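PDB 5UR2: bifunctional protein PutA from Bdellovibrio bacteriovorus, which probably converts proline to glutamate in two oxidations, one using a bound flavin and the other turning L-glutamate gamma-semialdehyde into L-glutamate with NAD+. Local coordinates for residues 331-334 / 335-338; 352-356 / 357-361; 532-535 / 536-539; 695-698 / 699-702. All blocks are in the same frame, centred on the assembly; numbering follows the deposited sequence.

Overall arrangement
The four contacts form two pairs, at opposite sides of the chain's centre. Contacts 1 and 2, about 11 Å apart between centres, belong to the proline dehydrogenase barrel: helix 327-343 carries the first, and strand 349-353, next in the chain, leads into helix 357-369 in the second. They are tied by a salt bridge between E335 and R358. Contacts 3 and 4, also about 11 Å apart, come later, on helices 532-549 and 698-707 of the aldehyde dehydrogenase part, where A535 packs on V701. Some 66 to 76 Å separate the centres of one pair from those of the other, consistent with the two catalytic activities residing in separate parts of one polypeptide.

Contact 1. Residues 331-334 / 335-338; sequences DANY and ELCA
C337 lays its sulfur beside the amide of N333, one helical turn earlier, with SG 3.8 Å from N333 ND2. Both stand on the flank of helix 327-343 that meets F280 of helix 279-293. With CG anti to the backbone N (chi1 -170°), the N333 amide stands out from the helix flank, with OD1 4.2 Å from L336 CD2. Its polar ends are engaged further out: ND2 donates to the carbonyl of A274, and OD1 has a weak bond with Y324. Y334 shares that first torsion, but its ring meets A338 only obliquely, CD1 lying 4.5 Å from A338 CB. The methyl rests more closely on the main chain, with A338 CB 3.4 Å from Y334 O, while the phenol reaches the barrel wall and bonds to the carbonyl of L301. E335 runs extended past the preceding turn, its CG 3.6 Å from D331 O, and its carboxylate forms a salt bridge with R358. Beneath these side chains the helical ladder is regular; C337 N to N333 O, at 2.8 Å, is its straightest rung (170°). D331 and E335 keep their carboxylates 6.6 Å apart between OD2 and OE2, and both probably remain negatively charged. D331 stands near a phosphate oxygen of the cofactor, and its pairing with K303 and K327 probably offsets the like charges there.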
loop_
_atom_site.group_PDB
_atom_site.type_symbol
_atom_site.label_atom_id
_atom_site.label_comp_id
_atom_site.label_asym_id
_atom_site.label_seq_id
_atom_site.Cartn_x
_atom_site.Cartn_y
_atom_site.Cartn_z
ATOM N N ASP B 331 15.513 43.373 -4.861
ATOM C CA ASP B 331 15.631 44.821 -4.727
ATOM C C ASP B 331 17.064 45.211 -4.372
ATOM O O ASP B 331 17.665 46.081 -5.014
ATOM C CB ASP B 331 14.676 45.332 -3.643
ATOM C CG ASP B 331 13.192 45.208 -4.026
ATOM O OD1 ASP B 331 12.848 45.019 -5.219
ATOM O OD2 ASP B 331 12.356 45.323 -3.106
ATOM N N ALA B 332 17.653 44.524 -3.386
ATOM C CA ALA B 332 18.999 44.880 -2.943
ATOM C C ALA B 332 20.010 44.667 -4.057
ATOM O O ALA B 332 20.913 45.491 -4.255
ATOM C CB ALA B 332 19.393 44.070 -1.703
ATOM N N ASN B 333 19.873 43.562 -4.792
ATOM C CA ASN B 333 20.764 43.306 -5.914
ATOM C C ASN B 333 20.553 44.333 -7.028
ATOM O O ASN B 333 21.512 44.736 -7.695
ATOM C CB ASN B 333 20.534 41.885 -6.437
ATOM C CG ASN B 333 21.577 41.475 -7.435
ATOM O OD1 ASN B 333 22.753 41.324 -7.081
ATOM N ND2 ASN B 333 21.177 41.300 -8.686
ATOM N N TYR B 334 19.304 44.766 -7.244
ATOM C CA TYR B 334 19.047 45.819 -8.226
ATOM C C TYR B 334 19.846 47.067 -7.879
ATOM O O TYR B 334 20.540 47.637 -8.731
ATOM C CB TYR B 334 17.551 46.144 -8.285
ATOM C CG TYR B 334 17.146 47.032 -9.448
ATOM C CD1 TYR B 334 17.454 48.392 -9.468
ATOM C CD2 TYR B 334 16.425 46.506 -10.515
ATOM C CE1 TYR B 334 17.084 49.205 -10.546
ATOM C CE2 TYR B 334 16.045 47.292 -11.580
ATOM C CZ TYR B 334 16.373 48.645 -11.597
ATOM O OH TYR B 334 15.987 49.402 -12.679
ATOM N N GLU B 335 19.770 47.497 -6.619
ATOM C CA GLU B 335 20.470 48.714 -6.232
ATOM C C GLU B 335 21.982 48.538 -6.345
ATOM O O GLU B 335 22.685 49.450 -6.796
ATOM C CB GLU B 335 20.026 49.144 -4.827
ATOM C CG GLU B 335 18.566 49.608 -4.813
ATOM C CD GLU B 335 18.059 50.156 -3.474
ATOM O OE1 GLU B 335 18.860 50.510 -2.589
ATOM O OE2 GLU B 335 16.824 50.234 -3.320
ATOM N N LEU B 336 22.493 47.360 -5.989
ATOM C CA LEU B 336 23.923 47.093 -6.137
ATOM C C LEU B 336 24.342 47.173 -7.606
ATOM O O LEU B 336 25.356 47.794 -7.944
ATOM C CB LEU B 336 24.248 45.716 -5.538
ATOM C CG LEU B 336 25.679 45.195 -5.693
ATOM C CD1 LEU B 336 26.612 45.945 -4.709
ATOM C CD2 LEU B 336 25.776 43.691 -5.493
ATOM N N CYS B 337 23.570 46.532 -8.497
ATOM C CA CYS B 337 23.856 46.617 -9.926
ATOM C C CYS B 337 23.764 48.053 -10.434
ATOM O O CYS B 337 24.614 48.503 -11.219
ATOM C CB CYS B 337 22.896 45.719 -10.709
ATOM S SG CYS B 337 23.213 43.953 -10.475
ATOM N N ALA B 338 22.729 48.782 -10.005
ATOM C CA ALA B 338 22.545 50.155 -10.461
ATOM C C ALA B 338 23.737 51.028 -10.071
ATOM O O ALA B 338 24.256 51.791 -10.891
ATOM C CB ALA B 338 21.230 50.714 -9.913
#

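Contact 2. Residues 352-356 / 357-361; sequences FASHN and VRTLA. With P5F (N-propargylglycine-modified flavin adenine dinucleotide), chain F.
The turn from strand 349-353 into helix 357-369, at the sixth strand of the proline dehydrogenase TIM barrel, forms a grip for the pyrophosphate of the N-propargylglycine-modified flavin adenine dinucleotide. S354 OG donates to O1P of P5F at 2.6 Å and at the same time accepts from N356 N, closing an ST turn. With OG anti to its own backbone nitrogen (chi1 -179°), the hydroxyl is held between phosphate and main chain. H355 takes hold of O2P twice: its backbone N donates at 3.0 Å, and ND1 of the imidazole donates at 3.1 Å with the oxygen in the ring plane. The far nitrogen of that ring, NE2, bonds to the backbone N of L382, which fixes the ring's rotation. N356 completes the grip and is also the N-cap. Its ND2 gives a nearly straight bond (169°) to P5F O1A, 2.7 Å long, while OD1 accepts from T359 N at 3.1 Å, the donor standing well above the amide plane. T359 crosses the amide at about a right angle, with OG1 3.3 Å from N356 CG, and its hydroxyl is bonded to K303, which also hydrogen-bonds to the cofactor. L360 folds back over the turn, CD2 3.6 Å from S354 O. Beyond it lie F379 and M381 of strand 379-382, while V357 faces helix 6-22 and F352 packs against helix 327-343.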
loop_
_atom_site.group_PDB
_atom_site.type_symbol
_atom_site.label_atom_id
_atom_site.label_comp_id
_atom_site.label_asym_id
_atom_site.label_seq_id
_atom_site.Cartn_x
_atom_site.Cartn_y
_atom_site.Cartn_z
ATOM N N PHE B 352 16.898 52.551 -16.050
ATOM C CA PHE B 352 16.309 51.933 -14.863
ATOM C C PHE B 352 14.826 51.674 -15.100
ATOM O O PHE B 352 14.019 52.608 -15.133
ATOM C CB PHE B 352 16.540 52.806 -13.630
ATOM C CG PHE B 352 17.984 52.940 -13.277
ATOM C CD1 PHE B 352 18.769 51.811 -13.130
ATOM C CD2 PHE B 352 18.569 54.182 -13.134
ATOM C CE1 PHE B 352 20.108 51.915 -12.833
ATOM C CE2 PHE B 352 19.920 54.299 -12.827
ATOM C CZ PHE B 352 20.690 53.164 -12.676
ATOM N N ALA B 353 14.476 50.404 -15.280
ATOM C CA ALA B 353 13.100 49.996 -15.526
ATOM C C ALA B 353 12.507 49.515 -14.211
ATOM O O ALA B 353 12.893 48.457 -13.711
ATOM C CB ALA B 353 13.044 48.899 -16.584
ATOM N N SER B 354 11.600 50.300 -13.634
ATOM C CA SER B 354 10.968 49.923 -12.376
ATOM C C SER B 354 9.830 50.884 -12.072
ATOM O O SER B 354 9.934 52.081 -12.348
ATOM C CB SER B 354 11.960 49.940 -11.208
ATOM O OG SER B 354 11.302 49.556 -10.011
ATOM N N HIS B 355 8.765 50.358 -11.459
ATOM C CA HIS B 355 7.671 51.177 -10.943
ATOM C C HIS B 355 7.761 51.413 -9.432
ATOM O O HIS B 355 6.849 52.009 -8.847
ATOM C CB HIS B 355 6.320 50.547 -11.287
ATOM C CG HIS B 355 6.197 50.120 -12.716
ATOM N ND1 HIS B 355 6.568 48.866 -13.154
ATOM C CD2 HIS B 355 5.781 50.794 -13.815
ATOM C CE1 HIS B 355 6.362 48.779 -14.456
ATOM N NE2 HIS B 355 5.888 49.936 -14.883
ATOM N N ASN B 356 8.843 50.974 -8.805
ATOM C CA ASN B 356 9.009 50.984 -7.356
ATOM C C ASN B 356 9.659 52.299 -6.936
ATOM O O ASN B 356 10.780 52.595 -7.362
ATOM C CB ASN B 356 9.855 49.763 -6.977
ATOM C CG ASN B 356 10.135 49.633 -5.490
ATOM O OD1 ASN B 356 10.338 50.611 -4.788
ATOM N ND2 ASN B 356 10.174 48.389 -5.011
ATOM N N VAL B 357 8.958 53.089 -6.103
ATOM C CA VAL B 357 9.455 54.417 -5.728
ATOM C C VAL B 357 10.754 54.313 -4.928
ATOM O O VAL B 357 11.650 55.145 -5.090
ATOM C CB VAL B 357 8.376 55.214 -4.966
ATOM C CG1 VAL B 357 8.968 56.477 -4.340
ATOM C CG2 VAL B 357 7.259 55.621 -5.910
ATOM N N ARG B 358 10.883 53.294 -4.061
ATOM C CA ARG B 358 12.152 53.066 -3.363
ATOM C C ARG B 358 13.303 52.879 -4.349
ATOM O O ARG B 358 14.321 53.587 -4.277
ATOM C CB ARG B 358 12.042 51.854 -2.432
ATOM C CG ARG B 358 13.391 51.220 -2.052
ATOM C CD ARG B 358 14.228 52.112 -1.131
ATOM N NE ARG B 358 15.649 51.737 -1.149
ATOM C CZ ARG B 358 16.536 52.098 -0.218
ATOM N NH1 ARG B 358 16.153 52.838 0.812
ATOM N NH2 ARG B 358 17.809 51.725 -0.316
ATOM N N THR B 359 13.145 51.938 -5.289
ATOM C CA THR B 359 14.160 51.679 -6.311
ATOM C C THR B 359 14.507 52.943 -7.088
ATOM O O THR B 359 15.686 53.270 -7.283
ATOM C CB THR B 359 13.657 50.599 -7.272
ATOM O OG1 THR B 359 13.265 49.435 -6.527
ATOM C CG2 THR B 359 14.754 50.220 -8.301
ATOM N N LEU B 360 13.486 53.654 -7.567
ATOM C CA LEU B 360 13.729 54.876 -8.327
ATOM C C LEU B 360 14.478 55.916 -7.493
ATOM O O LEU B 360 15.404 56.567 -7.992
ATOM C CB LEU B 360 12.401 55.444 -8.834
ATOM C CG LEU B 360 11.594 54.539 -9.779
ATOM C CD1 LEU B 360 10.185 55.081 -10.012
ATOM C CD2 LEU B 360 12.315 54.407 -11.093
ATOM N N ALA B 361 14.078 56.102 -6.231
ATOM C CA ALA B 361 14.714 57.113 -5.383
ATOM C C ALA B 361 16.166 56.756 -5.080
ATOM O O ALA B 361 17.026 57.641 -5.014
ATOM C CB ALA B 361 13.931 57.288 -4.078
HETATM P PA P5F F . 8.676 45.535 -7.746
HETATM O O1A P5F F . 9.558 46.501 -6.886
HETATM O O2A P5F F . 7.388 45.148 -7.211
HETATM O O5B P5F F . 9.281 44.184 -8.011
HETATM C C5B P5F F . 8.568 43.026 -8.430
HETATM C C4B P5F F . 9.584 41.983 -8.919
HETATM O O4B P5F F . 10.311 41.373 -7.880
HETATM C C3B P5F F . 9.040 40.827 -9.709
HETATM O O3B P5F F . 8.748 41.163 -11.011
HETATM C C2B P5F F . 10.130 39.836 -9.614
HETATM O O2B P5F F . 11.108 40.142 -10.547
HETATM C C1B P5F F . 10.670 40.070 -8.249
HETATM N N9A P5F F . 10.160 39.172 -7.245
HETATM C C8A P5F F . 8.836 38.961 -6.881
HETATM N N7A P5F F . 8.806 38.061 -5.890
HETATM C C5A P5F F . 10.103 37.664 -5.562
HETATM C C6A P5F F . 10.664 36.767 -4.655
HETATM N N6A P5F F . 9.832 36.014 -3.759
HETATM N N1A P5F F . 11.998 36.591 -4.603
HETATM C C2A P5F F . 12.823 37.280 -5.421
HETATM N N3A P5F F . 12.302 38.144 -6.340
HETATM C C4A P5F F . 10.984 38.361 -6.433
HETATM N N1 P5F F . 11.448 41.571 -17.395
HETATM C C2 P5F F . 12.332 40.586 -17.972
HETATM O O2 P5F F . 12.626 39.463 -17.231
HETATM N N3 P5F F . 12.898 40.773 -19.274
HETATM C C4 P5F F . 12.617 41.920 -20.058
HETATM O O4 P5F F . 13.205 42.038 -21.324
HETATM C C4X P5F F . 11.678 42.956 -19.455
HETATM N N5 P5F F . 11.212 44.108 -20.224
HETATM C C5X P5F F . 10.690 45.241 -19.436
HETATM C C6 P5F F . 10.707 46.620 -20.014
HETATM C C7 P5F F . 10.287 47.722 -19.228
HETATM C C7M P5F F . 10.311 49.112 -19.825
HETATM C C8 P5F F . 9.848 47.526 -17.883
HETATM C C8M P5F F . 9.399 48.675 -17.017
HETATM C C9 P5F F . 9.831 46.225 -17.328
HETATM C C9A P5F F . 10.268 45.061 -18.149
HETATM N N10 P5F F . 10.270 43.718 -17.563
HETATM C C10 P5F F . 11.137 42.752 -18.177
HETATM C "C1'" P5F F . 9.580 43.394 -16.290
HETATM C "C2'" P5F F . 10.419 43.749 -15.062
HETATM O "O2'" P5F F . 11.500 42.899 -15.010
HETATM C "C3'" P5F F . 9.667 43.692 -13.730
HETATM O "O3'" P5F F . 9.242 42.397 -13.523
HETATM C "C4'" P5F F . 8.448 44.598 -13.637
HETATM O "O4'" P5F F . 8.682 45.684 -14.466
HETATM C "C5'" P5F F . 8.029 44.999 -12.210
HETATM O "O5'" P5F F . 9.117 45.279 -11.351
HETATM P P P5F F . 9.179 46.494 -10.278
HETATM O O1P P5F F . 10.595 47.087 -9.917
HETATM O O2P P5F F . 8.111 47.469 -10.900
HETATM O O3P P5F F . 8.184 45.969 -9.082
HETATM C C21 P5F F . 9.792 42.696 -21.909
HETATM C C22 P5F F . 10.568 43.480 -21.129
HETATM C C23 P5F F . 10.395 41.563 -22.757
#

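Contact 3. Residues 532-535 / 536-539; sequences TEQA and EQAM
Q537 folds back over the turn before it, its CG 3.4 Å from E533 O. The chain then runs extended, bringing NE2 alongside the stem of Q534, 4.3 Å from Q534 CG. On the next flank E536 rests CB on the same carbonyl, 3.4 Å from E533 O, and M539 sets CG 3.4 Å from A535 O. Four successive backbone bonds support these contacts, from E536 N to T532 O at 2.9 Å through to M539 N to A535 O. The polar ends are held partly by neighbours along the chain and partly by Y704 and Q507. E536 has CG anti to the backbone N (chi1 176°) and a bend at chi2 that carries OE1 to the hydroxyl of Y704, while OE2 accepts from Q540. In Q534, OE1 accepts from T531 N and NE2 donates to the carbonyl of Q507. M539 lies against V663, I705 and H708, A535 meets V701, and A538 touches I501 and V663. The first two turns of helix 532-549 are thus amphipathic, with E533 and Q537 exposed and A535, A538 and M539 buried against helix 698-707 and strands 495-501 and 661-665, consistent with a helix flanking the Rossmann-type sheet of an aldehyde dehydrogenase.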
loop_
_atom_site.group_PDB
_atom_site.type_symbol
_atom_site.label_atom_id
_atom_site.label_comp_id
_atom_site.label_asym_id
_atom_site.label_seq_id
_atom_site.Cartn_x
_atom_site.Cartn_y
_atom_site.Cartn_z
ATOM N N THR B 532 21.566 -22.741 -26.650
ATOM C CA THR B 532 20.593 -23.188 -25.671
ATOM C C THR B 532 21.278 -23.893 -24.507
ATOM O O THR B 532 20.807 -23.814 -23.366
ATOM C CB THR B 532 19.583 -24.123 -26.329
ATOM O OG1 THR B 532 20.276 -25.246 -26.851
ATOM C CG2 THR B 532 18.913 -23.426 -27.486
ATOM N N GLU B 533 22.402 -24.563 -24.768
ATOM C CA GLU B 533 23.177 -25.138 -23.671
ATOM C C GLU B 533 23.674 -24.044 -22.735
ATOM O O GLU B 533 23.720 -24.228 -21.517
ATOM C CB GLU B 533 24.347 -25.958 -24.215
ATOM C CG GLU B 533 23.948 -27.181 -25.068
ATOM C CD GLU B 533 23.718 -26.886 -26.567
ATOM O OE1 GLU B 533 24.027 -25.771 -27.046
ATOM O OE2 GLU B 533 23.226 -27.796 -27.271
ATOM N N GLN B 534 24.066 -22.900 -23.288
ATOM C CA GLN B 534 24.481 -21.805 -22.423
ATOM C C GLN B 534 23.289 -21.181 -21.711
ATOM O O GLN B 534 23.429 -20.701 -20.579
ATOM C CB GLN B 534 25.271 -20.778 -23.231
ATOM C CG GLN B 534 26.647 -21.337 -23.650
ATOM C CD GLN B 534 27.352 -20.490 -24.676
ATOM O OE1 GLN B 534 26.717 -19.897 -25.565
ATOM N NE2 GLN B 534 28.684 -20.466 -24.601
ATOM N N ALA B 535 22.118 -21.165 -22.356
ATOM C CA ALA B 535 20.918 -20.716 -21.663
ATOM C C ALA B 535 20.620 -21.624 -20.482
ATOM O O ALA B 535 20.212 -21.150 -19.415
ATOM C CB ALA B 535 19.730 -20.676 -22.622
ATOM N N GLU B 536 20.858 -22.932 -20.641
ATOM C CA GLU B 536 20.669 -23.859 -19.524
ATOM C C GLU B 536 21.658 -23.558 -18.390
ATOM O O GLU B 536 21.298 -23.592 -17.210
ATOM C CB GLU B 536 20.799 -25.304 -20.037
ATOM C CG GLU B 536 20.731 -26.405 -18.986
ATOM C CD GLU B 536 19.373 -26.473 -18.288
ATOM O OE1 GLU B 536 18.342 -26.108 -18.898
ATOM O OE2 GLU B 536 19.337 -26.872 -17.110
ATOM N N GLN B 537 22.905 -23.247 -18.734
ATOM C CA GLN B 537 23.884 -22.846 -17.732
ATOM C C GLN B 537 23.458 -21.569 -17.026
ATOM O O GLN B 537 23.704 -21.408 -15.826
ATOM C CB GLN B 537 25.262 -22.678 -18.379
ATOM C CG GLN B 537 25.872 -23.987 -18.898
ATOM C CD GLN B 537 27.056 -23.766 -19.852
ATOM O OE1 GLN B 537 27.903 -22.886 -19.639
ATOM N NE2 GLN B 537 27.109 -24.571 -20.917
ATOM N N ALA B 538 22.874 -20.620 -17.762
ATOM C CA ALA B 538 22.380 -19.412 -17.111
ATOM C C ALA B 538 21.252 -19.741 -16.132
ATOM O O ALA B 538 21.237 -19.257 -14.994
ATOM C CB ALA B 538 21.922 -18.394 -18.167
ATOM N N MET B 539 20.305 -20.580 -16.551
ATOM C CA MET B 539 19.209 -20.963 -15.663
ATOM C C MET B 539 19.721 -21.676 -14.417
ATOM O O MET B 539 19.235 -21.421 -13.307
ATOM C CB MET B 539 18.209 -21.842 -16.411
ATOM C CG MET B 539 17.446 -21.110 -17.493
ATOM S SD MET B 539 16.494 -19.724 -16.840
ATOM C CE MET B 539 15.485 -20.563 -15.616
#

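Contact 4. Residues 695-698 / 699-702; sequences PGYG and EEVG
P695 leads in from strand 691-693, its O 4.3 Å from V701 CG2. G696 CA lies 4.0 Å from V701 CG2, and the methyl stands where a side chain on G696 would have to go; the phi of 156° likewise belongs to a backbone region used chiefly by glycine, and the G696 carbonyl accepts from K665. Y697, the N-cap residue, is tied to the helix by its O directly and by its N through a water. That water accepts from Y697 N and donates to E700 OE1, 2.8 Å away. Y697 O receives E700 N at 3.0 Å, from well above the carbonyl plane, and a weak bond from V701 N. The ring of Y697 presents its edge to the E700 carboxylate, CD2 3.7 Å from OE1, and the two planes are nearly coplanar (8°). E699, with CG wedged between its backbone N and carbonyl carbon (chi1 78°), curls back until OE2 is 3.9 Å from Y697 CB. G698 then brings its O to 3.3 Å from G702 CA, inside a wider, pi-type first turn. Such a glycine-rich passage from strand to helix is characteristic of a Rossmann-type fold; in related aldehyde dehydrogenases the corresponding loop lies near the adenosine part of NAD+, and this loop probably occupies the same position.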
loop_
_atom_site.group_PDB
_atom_site.type_symbol
_atom_site.label_atom_id
_atom_site.label_comp_id
_atom_site.label_asym_id
_atom_site.label_seq_id
_atom_site.Cartn_x
_atom_site.Cartn_y
_atom_site.Cartn_z
ATOM N N PRO B 695 23.050 -12.710 -23.914
ATOM C CA PRO B 695 22.730 -12.186 -25.249
ATOM C C PRO B 695 22.421 -13.311 -26.234
ATOM O O PRO B 695 22.878 -14.451 -26.087
ATOM C CB PRO B 695 24.004 -11.425 -25.642
ATOM C CG PRO B 695 25.085 -12.083 -24.858
ATOM C CD PRO B 695 24.467 -12.498 -23.562
ATOM N N GLY B 696 21.607 -12.995 -27.232
ATOM C CA GLY B 696 21.253 -13.989 -28.226
ATOM C C GLY B 696 19.937 -13.657 -28.900
ATOM O O GLY B 696 19.392 -12.565 -28.742
ATOM N N TYR B 697 19.443 -14.634 -29.667
ATOM C CA TYR B 697 18.228 -14.455 -30.447
ATOM C C TYR B 697 17.018 -14.756 -29.574
ATOM O O TYR B 697 16.997 -15.761 -28.857
ATOM C CB TYR B 697 18.232 -15.354 -31.689
ATOM C CG TYR B 697 19.358 -15.010 -32.629
ATOM C CD1 TYR B 697 19.320 -13.837 -33.392
ATOM C CD2 TYR B 697 20.479 -15.820 -32.718
ATOM C CE1 TYR B 697 20.379 -13.497 -34.250
ATOM C CE2 TYR B 697 21.543 -15.492 -33.563
ATOM C CZ TYR B 697 21.487 -14.330 -34.331
ATOM O OH TYR B 697 22.542 -14.007 -35.168
ATOM N N GLY B 698 16.019 -13.872 -29.640
ATOM C CA GLY B 698 14.833 -14.029 -28.812
ATOM C C GLY B 698 14.089 -15.329 -29.059
ATOM O O GLY B 698 13.598 -15.959 -28.121
ATOM N N GLU B 699 13.964 -15.730 -30.328
ATOM C CA GLU B 699 13.253 -16.960 -30.621
ATOM C C GLU B 699 14.037 -18.191 -30.177
ATOM O O GLU B 699 13.485 -19.297 -30.196
ATOM C CB GLU B 699 12.897 -17.030 -32.114
ATOM C CG GLU B 699 14.042 -17.432 -33.038
ATOM C CD GLU B 699 14.770 -16.236 -33.643
ATOM O OE1 GLU B 699 15.480 -16.441 -34.657
ATOM O OE2 GLU B 699 14.635 -15.100 -33.111
ATOM N N GLU B 700 15.291 -18.024 -29.756
ATOM C CA GLU B 700 16.127 -19.150 -29.369
ATOM C C GLU B 700 16.298 -19.208 -27.856
ATOM O O GLU B 700 15.662 -20.032 -27.193
ATOM C CB GLU B 700 17.507 -19.057 -30.024
ATOM C CG GLU B 700 18.311 -20.344 -29.944
ATOM C CD GLU B 700 19.637 -20.267 -30.700
ATOM O OE1 GLU B 700 19.910 -19.236 -31.355
ATOM O OE2 GLU B 700 20.391 -21.263 -30.670
ATOM N N VAL B 701 17.168 -18.356 -27.301
ATOM C CA VAL B 701 17.440 -18.433 -25.866
ATOM C C VAL B 701 16.400 -17.663 -25.061
ATOM O O VAL B 701 16.179 -17.962 -23.881
ATOM C CB VAL B 701 18.870 -17.960 -25.543
ATOM C CG1 VAL B 701 19.896 -18.925 -26.139
ATOM C CG2 VAL B 701 19.117 -16.530 -26.022
ATOM N N GLY B 702 15.761 -16.655 -25.659
ATOM C CA GLY B 702 14.649 -16.007 -24.985
ATOM C C GLY B 702 13.492 -16.962 -24.774
ATOM O O GLY B 702 12.925 -17.044 -23.682
HETATM O O HOH W 1 20.838 -17.293 -29.522
#